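Local structure of PKS_KS domain-containing protein (Photorhabdus luminescens subsp. laumondii, 6SMO) at residues G228-L233 with S426-I431; H332-S335 with N339-N342. The protein probably acts as a beta-ketoacyl-[acyl-carrier-protein] synthase that joins acyl units into a growing poly-beta-keto chain. All coordinates share one frame; numbering follows the deposited sequence.

Interaction 1 of 2, residues G228-L233 with S426-I431; sequences GSFEAL and SGFSGI. With LKZ (3,5,7,9,11-pentakis(oxidanylidene)dodecanal), chain H.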
loop_
_atom_site.group_PDB
_atom_site.type_symbol
_atom_site.label_atom_id
_atom_site.label_comp_id
_atom_site.label_asym_id
_atom_site.label_seq_id
_atom_site.Cartn_x
_atom_site.Cartn_y
_atom_site.Cartn_z
ATOM N N GLY B 228 12.672 -3.710 -14.249
ATOM C CA GLY B 228 12.836 -5.135 -14.597
ATOM C C GLY B 228 11.666 -5.984 -14.125
ATOM O O GLY B 228 11.307 -6.939 -14.843
ATOM N N SER B 229 11.095 -5.659 -12.960
ATOM C CA SER B 229 9.943 -6.371 -12.345
ATOM C C SER B 229 8.721 -6.284 -13.268
ATOM O O SER B 229 8.099 -7.334 -13.523
ATOM C CB SER B 229 9.631 -5.829 -10.974
ATOM O OG SER B 229 9.197 -4.480 -11.049
ATOM N N PHE B 230 8.419 -5.082 -13.761
ATOM C CA PHE B 230 7.263 -4.842 -14.664
ATOM C C PHE B 230 7.592 -5.390 -16.051
ATOM O O PHE B 230 6.731 -6.000 -16.684
ATOM C CB PHE B 230 6.901 -3.356 -14.685
ATOM C CG PHE B 230 6.412 -2.808 -13.370
ATOM C CD1 PHE B 230 5.245 -3.276 -12.795
ATOM C CD2 PHE B 230 7.112 -1.819 -12.707
ATOM C CE1 PHE B 230 4.795 -2.774 -11.587
ATOM C CE2 PHE B 230 6.665 -1.323 -11.497
ATOM C CZ PHE B 230 5.508 -1.798 -10.941
ATOM N N GLU B 231 8.825 -5.170 -16.491
ATOM C CA GLU B 231 9.342 -5.689 -17.785
ATOM C C GLU B 231 9.114 -7.204 -17.848
ATOM O O GLU B 231 8.530 -7.671 -18.847
ATOM C CB GLU B 231 10.824 -5.342 -17.939
ATOM C CG GLU B 231 11.434 -5.844 -19.233
ATOM C CD GLU B 231 11.034 -5.085 -20.485
ATOM O OE1 GLU B 231 10.928 -3.844 -20.420
ATOM O OE2 GLU B 231 10.833 -5.740 -21.528
ATOM N N ALA B 232 9.553 -7.933 -16.816
ATOM C CA ALA B 232 9.430 -9.405 -16.681
ATOM C C ALA B 232 7.952 -9.813 -16.664
ATOM O O ALA B 232 7.622 -10.856 -17.259
ATOM C CB ALA B 232 10.142 -9.872 -15.435
ATOM N N LEU B 233 7.109 -8.998 -16.033
ATOM C CA LEU B 233 5.643 -9.211 -15.919
ATOM C C LEU B 233 4.980 -8.973 -17.282
ATOM O O LEU B 233 3.995 -9.641 -17.581
ATOM C CB LEU B 233 5.143 -8.207 -14.879
ATOM C CG LEU B 233 3.643 -8.186 -14.612
ATOM C CD1 LEU B 233 3.172 -9.514 -14.046
ATOM C CD2 LEU B 233 3.303 -7.060 -13.659
ATOM N N SER B 426 -6.355 2.868 -10.073
ATOM C CA SER B 426 -6.277 1.385 -10.048
ATOM C C SER B 426 -4.835 0.957 -9.758
ATOM O O SER B 426 -3.910 1.657 -10.213
ATOM C CB SER B 426 -6.775 0.791 -11.340
ATOM O OG SER B 426 -8.169 1.011 -11.497
ATOM N N GLY B 427 -4.675 -0.146 -9.037
ATOM C CA GLY B 427 -3.352 -0.702 -8.717
ATOM C C GLY B 427 -3.428 -2.208 -8.578
ATOM O O GLY B 427 -4.498 -2.769 -8.829
ATOM N N PHE B 428 -2.332 -2.828 -8.129
ATOM C CA PHE B 428 -2.245 -4.295 -7.908
ATOM C C PHE B 428 -3.042 -4.682 -6.661
ATOM O O PHE B 428 -3.263 -3.812 -5.820
ATOM C CB PHE B 428 -0.796 -4.779 -7.886
ATOM C CG PHE B 428 -0.127 -4.775 -9.233
ATOM C CD1 PHE B 428 -0.866 -4.596 -10.385
ATOM C CD2 PHE B 428 1.235 -4.966 -9.350
ATOM C CE1 PHE B 428 -0.256 -4.596 -11.625
ATOM C CE2 PHE B 428 1.844 -4.967 -10.590
ATOM C CZ PHE B 428 1.099 -4.780 -11.723
ATOM N N SER B 429 -3.383 -5.972 -6.565
ATOM C CA SER B 429 -4.266 -6.610 -5.547
ATOM C C SER B 429 -5.721 -6.216 -5.820
ATOM O O SER B 429 -6.498 -6.145 -4.878
ATOM C CB SER B 429 -3.866 -6.425 -4.103
ATOM O OG SER B 429 -2.466 -6.336 -3.962
ATOM N N GLY B 430 -6.026 -5.917 -7.081
ATOM C CA GLY B 430 -7.383 -5.563 -7.529
ATOM C C GLY B 430 -7.964 -4.387 -6.777
ATOM O O GLY B 430 -9.147 -4.441 -6.436
ATOM N N ILE B 431 -7.155 -3.357 -6.544
ATOM C CA ILE B 431 -7.627 -2.175 -5.773
ATOM C C ILE B 431 -8.135 -1.060 -6.693
ATOM O O ILE B 431 -7.382 -0.607 -7.547
ATOM C CB ILE B 431 -6.530 -1.661 -4.825
ATOM C CG1 ILE B 431 -6.024 -2.759 -3.893
ATOM C CG2 ILE B 431 -7.025 -0.459 -4.042
ATOM C CD1 ILE B 431 -5.037 -2.277 -2.873
HETATM C C4 LKZ H . 8.041 -3.982 -8.083
HETATM C C5 LKZ H . 7.036 -3.984 -6.958
HETATM C C6 LKZ H . 6.354 -2.654 -6.624
HETATM C C7 LKZ H . 4.899 -2.739 -7.029
HETATM C C8 LKZ H . 3.955 -1.569 -6.726
HETATM C C10 LKZ H . 0.201 -0.740 -10.269
HETATM C C22 LKZ H . 9.425 -3.906 -7.468
HETATM C C11 LKZ H . 0.778 0.648 -10.385
HETATM O O19 LKZ H . 1.334 1.042 -11.394
HETATM C C3 LKZ H . 0.719 -1.232 -8.931
HETATM O O23 LKZ H . -0.053 -1.656 -8.088
HETATM C C2 LKZ H . 2.215 -1.045 -8.644
HETATM C C9 LKZ H . 2.628 -1.874 -7.427
HETATM O O20 LKZ H . 1.964 -2.824 -7.061
HETATM O O21 LKZ H . 4.503 -3.708 -7.638
HETATM O O22 LKZ H . 6.815 -5.011 -6.337
HETATM O O24 LKZ H . 10.105 -4.900 -7.265
HETATM C C23 LKZ H . 9.917 -2.513 -7.124
#

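Interaction 2 of 2, residues H332-S335 with N339-N342; sequences HGSS and NDIN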
loop_
_atom_site.group_PDB
_atom_site.type_symbol
_atom_site.label_atom_id
_atom_site.label_comp_id
_atom_site.label_asym_id
_atom_site.label_seq_id
_atom_site.Cartn_x
_atom_site.Cartn_y
_atom_site.Cartn_z
ATOM N N HIS B 332 -7.575 6.970 -14.796
ATOM C CA HIS B 332 -6.254 6.388 -14.458
ATOM C C HIS B 332 -5.404 6.328 -15.726
ATOM O O HIS B 332 -4.269 6.799 -15.668
ATOM C CB HIS B 332 -6.492 5.007 -13.842
ATOM C CG HIS B 332 -5.265 4.285 -13.421
ATOM N ND1 HIS B 332 -4.646 4.537 -12.236
ATOM C CD2 HIS B 332 -4.562 3.308 -14.015
ATOM C CE1 HIS B 332 -3.600 3.758 -12.121
ATOM N NE2 HIS B 332 -3.527 2.998 -13.195
ATOM N N GLY B 333 -5.969 5.805 -16.821
ATOM C CA GLY B 333 -5.346 5.791 -18.162
ATOM C C GLY B 333 -3.899 5.333 -18.233
ATOM O O GLY B 333 -3.093 6.131 -18.705
ATOM N N SER B 334 -3.564 4.131 -17.767
ATOM C CA SER B 334 -2.157 3.639 -17.802
ATOM C C SER B 334 -1.627 3.374 -19.224
ATOM O O SER B 334 -0.403 3.324 -19.393
ATOM C CB SER B 334 -1.949 2.466 -16.891
ATOM O OG SER B 334 -2.877 1.441 -17.164
ATOM N N SER B 335 -2.516 3.133 -20.185
ATOM C CA SER B 335 -2.175 2.817 -21.600
ATOM C C SER B 335 -1.788 1.337 -21.733
ATOM O O SER B 335 -0.977 1.016 -22.622
ATOM C CB SER B 335 -1.094 3.730 -22.133
ATOM O OG SER B 335 -0.915 3.541 -23.530
ATOM N N ASN B 339 -6.579 -2.064 -18.774
ATOM C CA ASN B 339 -6.949 -0.938 -17.870
ATOM C C ASN B 339 -7.922 0.016 -18.576
ATOM O O ASN B 339 -8.936 0.386 -17.955
ATOM C CB ASN B 339 -5.728 -0.155 -17.382
ATOM C CG ASN B 339 -6.099 1.003 -16.479
ATOM O OD1 ASN B 339 -6.080 2.157 -16.904
ATOM N ND2 ASN B 339 -6.456 0.708 -15.240
ATOM N N ASP B 340 -7.607 0.416 -19.811
ATOM C CA ASP B 340 -8.329 1.484 -20.556
ATOM C C ASP B 340 -9.730 0.997 -20.945
ATOM O O ASP B 340 -10.664 1.822 -20.910
ATOM C CB ASP B 340 -7.532 1.940 -21.780
ATOM C CG ASP B 340 -6.211 2.614 -21.445
ATOM O OD1 ASP B 340 -5.823 2.601 -20.257
ATOM O OD2 ASP B 340 -5.580 3.147 -22.377
ATOM N N ILE B 341 -9.866 -0.282 -21.314
ATOM C CA ILE B 341 -11.176 -0.925 -21.640
ATOM C C ILE B 341 -11.998 -1.053 -20.349
ATOM O O ILE B 341 -13.227 -0.844 -20.414
ATOM C CB ILE B 341 -10.986 -2.278 -22.363
ATOM C CG1 ILE B 341 -12.308 -2.800 -22.937
ATOM C CG2 ILE B 341 -10.321 -3.314 -21.464
ATOM C CD1 ILE B 341 -12.145 -3.868 -23.998
ATOM N N ASN B 342 -11.338 -1.362 -19.225
ATOM C CA ASN B 342 -11.963 -1.560 -17.888
ATOM C C ASN B 342 -12.645 -0.260 -17.444
ATOM O O ASN B 342 -13.806 -0.332 -16.990
ATOM C CB ASN B 342 -10.940 -2.045 -16.855
ATOM C CG ASN B 342 -11.490 -2.132 -15.447
ATOM O OD1 ASN B 342 -11.574 -1.127 -14.744
ATOM N ND2 ASN B 342 -11.845 -3.332 -15.016
#

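Interaction 1 of 2, residues G228-L233 with S426-I431
The backbone N of Phe-428 donates a hydrogen bond to ketone oxygen O23 of the bound pentaketo-dodecanal LKZ, 2.6 Å from N to O23 and 159° at the hydrogen. This grip lies in the acyl pocket of a thiolase-fold ketosynthase, where the turn leaving strand 420-427 faces the last turns of helix 224-233. The two backbones stay far apart, with the CA atoms of Phe-230 and Phe-428 11.7 Å from each other, so side chains and ligand bridge the gap and no hydrogen bond links the segments directly. With CG anti to its own carbonyl carbon (chi1 -72°), the ring of Phe-428 reaches toward the helix while its N remains on O23. One ring face receives the polyketone: LKZ C3 sits 3.6 Å above the plane, displaced toward the rim. The far end of the same ring meets two helix residues. Its CE2 lies 3.8 Å from CE1 of Phe-230, arriving at the edge of that second ring and in its plane. Next to this, CD2 of Leu-233 meets CZ of Phe-428 from the opposite direction at 3.7 Å. Leu-233 also packs on Pro-127 of a neighbouring subunit, the Ketoacyl_synth_N domain-containing chain, so the Phe-428 tip contacts a residue at the subunit interface. Phe-230 is further enclosed by an edge-to-face meeting with Phe-258. The chain of the ligand thus runs past two aromatic rings set by different parts of the fold, a lining suited to a long, uncharged polyketone. Toward the methyl-ketone end, Ser-229 OG, hydrogen-bonded to Ser-226 O, stands 3.8 Å above one face of the Phe-230 ring, offset to its rim, and 3.2 Å from LKZ C4.

Interaction 2 of 2, residues H332-S335 with N339-N342
Asn-339 lays its side chain across the loop 332-335, its amide against CD2 of His-332 and its CB beside the hydroxyl of Ser-334. The setting is a beta-alpha connection of the thiolase fold, in which the loop after strand 326-330 folds back on the first turns of helix 337-350. His-332 and Asn-339 side chains cross at about a right angle, with imidazole and amide planes 62° apart; CD2 of His-332 lies 3.7 Å from CG of Asn-339. Ser-334 OG approaches the stem of Asn-339, 3.3 Å from its CB, and also makes a weak hydrogen bond to Thr-336 OG1. Because CG of Asn-339 stands anti to its backbone N (chi1 179°), the side chain extends from the helix into the loop. One residue on, Asp-340 uses its two carboxylate oxygens differently. OD1 takes a weak hydrogen bond from the backbone N of Ser-335, 3.4 Å long and 153° at the hydrogen, and lies 3.8 Å from Gly-333 CA. OD2 has its stronger partner elsewhere, the backbone N of Phe-251, with Arg-255 at the distance of a long, weak ion pair. Ser-335 points its CB away from the helix, and its OG is hydrogen-bonded to Cys-249 N. The loop is held from the helix a second time, since Glu-343 accepts hydrogen bonds from the N atoms of His-332 and Gly-333. The ring of His-332 meets that of His-369 of the ligand pocket with the planes steeply inclined, consistent with the paired histidines of ketosynthases. The carboxylates of Asp-340, which is buried, and Glu-343 thus take up backbone N-H groups of the loop, one of them weakly, which probably fixes the backbone carrying His-332, while the nearby guanidinium may help stabilise the negative charge of Asp-340.

Interaction 2 is nested within the chain segment closed by interaction 1: 228-233 comes first, then 332-335 and 339-342, and finally 426-431. Their centres lie 13 Å apart, and both are built at the large mixed sheet, where strand 420-427, which enters interaction 1, runs parallel to neighbouring strand 326-330, which leads into interaction 2. They touch through Ser-426 and His-332, the backbone O of the former packing against the ring of the latter. The side chain of His-332 is about 6 Å from LKZ, so the helix-backed loop of interaction 2 flanks one part of the pocket, whereas interaction 1 lines its course toward helix 224-233 and the partner subunit.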